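Local coordinates for uncharacterized protein (Klebsiella pneumoniae, PDB 2A2L), which is of unknown function but belongs to the HbpS-like family, named for a haem-degrading protein, and assembles from several copies of one chain, at residues A[108-112]-A[135-141]. Sequence-based numbering, arbitrary orientation.
Sequences LPVIF and QCALDCF
F141, on helix 127-143, meets two side chains, V110 of strand 107-111, outermost in the sheet of this chain, and F112 just beyond it: V110 over one face of its ring and F112 at its rim. Methyl CG1 of V110 sits 3.8 Å from the F141 ring centroid, only 17° off the ring normal, a CH-pi contact displaced toward the CD2-CE2 side of the ring. The valine's first torsion (chi1 -180°) sets CG1 opposite its backbone N, under the phenyl ring, and sends the other methyl, CG2, to CD2 of L138 at 3.8 Å, so one forked side chain serves two successive turns of the helix. The rings of F112 and F141 form a T-shaped pair, with centroids 5.3 Å apart and planes at 79°; F141 supplies the edge, its CZ lying over a face of F112 toward the rim. L138 wedges between L108 and V110: its CD1 touches CB of L108 and comes within 3.5 Å of the carbonyl O of P109, a van der Waals approach. Farther back, CD1 of L108 lies 3.4 Å from NE2 of the Q135 amide. The glutamine chain reaches it by bending at chi2, which brings its end back toward the strand. No hydrogen bond links the segments, so side-chain packing joins them; V110 is paired through its backbone with I117 and G118 of the neighbouring strand. I12 and M20 add to the surroundings of F141, while K5 of the second subunit makes a cation-pi contact with F141 and a hydrogen bond to its carbonyl O. Strand 108-111 and helix segment 135-141 run nearly parallel, their axes 9.2 Å apart at closest, as the C-terminal helix lies against the antiparallel sheet in an alpha+beta domain of the HbpS-like family.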
loop_
_atom_site.group_PDB
_atom_site.type_symbol
_atom_site.label_atom_id
_atom_site.label_comp_id
_atom_site.label_asym_id
_atom_site.label_seq_id
_atom_site.Cartn_x
_atom_site.Cartn_y
_atom_site.Cartn_z
ATOM N N LEU A 108 -11.588 -0.051 -23.847
ATOM C CA LEU A 108 -11.363 0.645 -25.122
ATOM C C LEU A 108 -11.196 2.148 -24.907
ATOM O O LEU A 108 -11.892 2.726 -24.089
ATOM C CB LEU A 108 -12.504 0.359 -26.114
ATOM C CG LEU A 108 -12.517 -1.051 -26.714
ATOM C CD1 LEU A 108 -13.773 -1.313 -27.493
ATOM C CD2 LEU A 108 -11.288 -1.315 -27.593
ATOM N N PRO A 109 -10.249 2.780 -25.617
ATOM C CA PRO A 109 -10.235 4.242 -25.690
ATOM C C PRO A 109 -11.386 4.793 -26.540
ATOM O O PRO A 109 -11.847 4.135 -27.472
ATOM C CB PRO A 109 -8.891 4.531 -26.352
ATOM C CG PRO A 109 -8.653 3.334 -27.188
ATOM C CD PRO A 109 -9.122 2.193 -26.355
ATOM N N VAL A 110 -11.857 5.986 -26.193
ATOM C CA VAL A 110 -12.906 6.654 -26.955
ATOM C C VAL A 110 -12.245 7.700 -27.847
ATOM O O VAL A 110 -11.601 8.618 -27.340
ATOM C CB VAL A 110 -13.925 7.363 -26.021
ATOM C CG1 VAL A 110 -15.013 8.052 -26.837
ATOM C CG2 VAL A 110 -14.540 6.384 -25.039
ATOM N N ILE A 111 -12.399 7.552 -29.156
ATOM C CA ILE A 111 -11.694 8.399 -30.117
ATOM C C ILE A 111 -12.638 9.378 -30.821
ATOM O O ILE A 111 -13.506 8.985 -31.611
ATOM C CB ILE A 111 -10.945 7.561 -31.173
ATOM C CG1 ILE A 111 -9.824 6.749 -30.519
ATOM C CG2 ILE A 111 -10.437 8.435 -32.321
ATOM C CD1 ILE A 111 -9.789 5.318 -30.996
ATOM N N PHE A 112 -12.455 10.656 -30.536
ATOM C CA PHE A 112 -13.262 11.697 -31.149
ATOM C C PHE A 112 -12.321 12.721 -31.777
ATOM O O PHE A 112 -11.485 13.301 -31.081
ATOM C CB PHE A 112 -14.132 12.358 -30.084
ATOM C CG PHE A 112 -15.363 13.074 -30.624
ATOM C CD1 PHE A 112 -16.211 12.460 -31.551
ATOM C CD2 PHE A 112 -15.702 14.337 -30.145
ATOM C CE1 PHE A 112 -17.353 13.107 -32.017
ATOM C CE2 PHE A 112 -16.849 14.996 -30.600
ATOM C CZ PHE A 112 -17.675 14.378 -31.542
ATOM N N GLN A 135 -17.094 -2.176 -27.230
ATOM C CA GLN A 135 -17.343 -1.618 -28.573
ATOM C C GLN A 135 -18.779 -1.116 -28.719
ATOM O O GLN A 135 -19.021 -0.078 -29.296
ATOM C CB GLN A 135 -17.033 -2.647 -29.667
ATOM C CG GLN A 135 -16.888 -2.063 -31.088
ATOM C CD GLN A 135 -15.790 -0.982 -31.227
ATOM O OE1 GLN A 135 -16.041 0.131 -31.719
ATOM N NE2 GLN A 135 -14.570 -1.318 -30.807
ATOM N N CYS A 136 -19.709 -1.881 -28.167
ATOM C CA CYS A 136 -21.101 -1.528 -28.023
ATOM C C CYS A 136 -21.306 -0.148 -27.401
ATOM O O CYS A 136 -22.125 0.613 -27.874
ATOM C CB CYS A 136 -21.753 -2.616 -27.173
ATOM S SG CYS A 136 -23.381 -2.294 -26.456
ATOM N N ALA A 137 -20.556 0.163 -26.346
ATOM C CA ALA A 137 -20.534 1.507 -25.759
ATOM C C ALA A 137 -20.024 2.571 -26.743
ATOM O O ALA A 137 -20.630 3.635 -26.877
ATOM C CB ALA A 137 -19.695 1.522 -24.488
ATOM N N LEU A 138 -18.920 2.280 -27.427
ATOM C CA LEU A 138 -18.346 3.182 -28.426
ATOM C C LEU A 138 -19.337 3.458 -29.565
ATOM O O LEU A 138 -19.546 4.600 -29.955
ATOM C CB LEU A 138 -17.031 2.604 -28.970
ATOM C CG LEU A 138 -15.908 2.266 -27.970
ATOM C CD1 LEU A 138 -14.589 2.262 -28.665
ATOM C CD2 LEU A 138 -15.830 3.244 -26.817
ATOM N N ASP A 139 -19.973 2.405 -30.059
ATOM C CA ASP A 139 -20.997 2.509 -31.090
ATOM C C ASP A 139 -22.198 3.364 -30.675
ATOM O O ASP A 139 -22.828 4.012 -31.529
ATOM C CB ASP A 139 -21.486 1.111 -31.474
ATOM C CG ASP A 139 -20.628 0.468 -32.530
ATOM O OD1 ASP A 139 -19.843 1.193 -33.174
ATOM O OD2 ASP A 139 -20.748 -0.765 -32.723
ATOM N N CYS A 140 -22.525 3.344 -29.380
ATOM C CA CYS A 140 -23.538 4.244 -28.823
ATOM C C CYS A 140 -23.002 5.675 -28.856
ATOM O O CYS A 140 -23.690 6.597 -29.320
ATOM C CB CYS A 140 -23.925 3.810 -27.396
ATOM S SG CYS A 140 -24.797 5.031 -26.324
ATOM N N PHE A 141 -21.757 5.843 -28.405
ATOM C CA PHE A 141 -21.156 7.168 -28.299
ATOM C C PHE A 141 -21.252 7.884 -29.633
ATOM O O PHE A 141 -21.810 8.978 -29.713
ATOM C CB PHE A 141 -19.695 7.102 -27.830
ATOM C CG PHE A 141 -18.948 8.412 -27.975
ATOM C CD1 PHE A 141 -19.184 9.462 -27.097
ATOM C CD2 PHE A 141 -18.025 8.595 -28.997
ATOM C CE1 PHE A 141 -18.513 10.664 -27.230
ATOM C CE2 PHE A 141 -17.352 9.801 -29.142
ATOM C CZ PHE A 141 -17.597 10.833 -28.254
#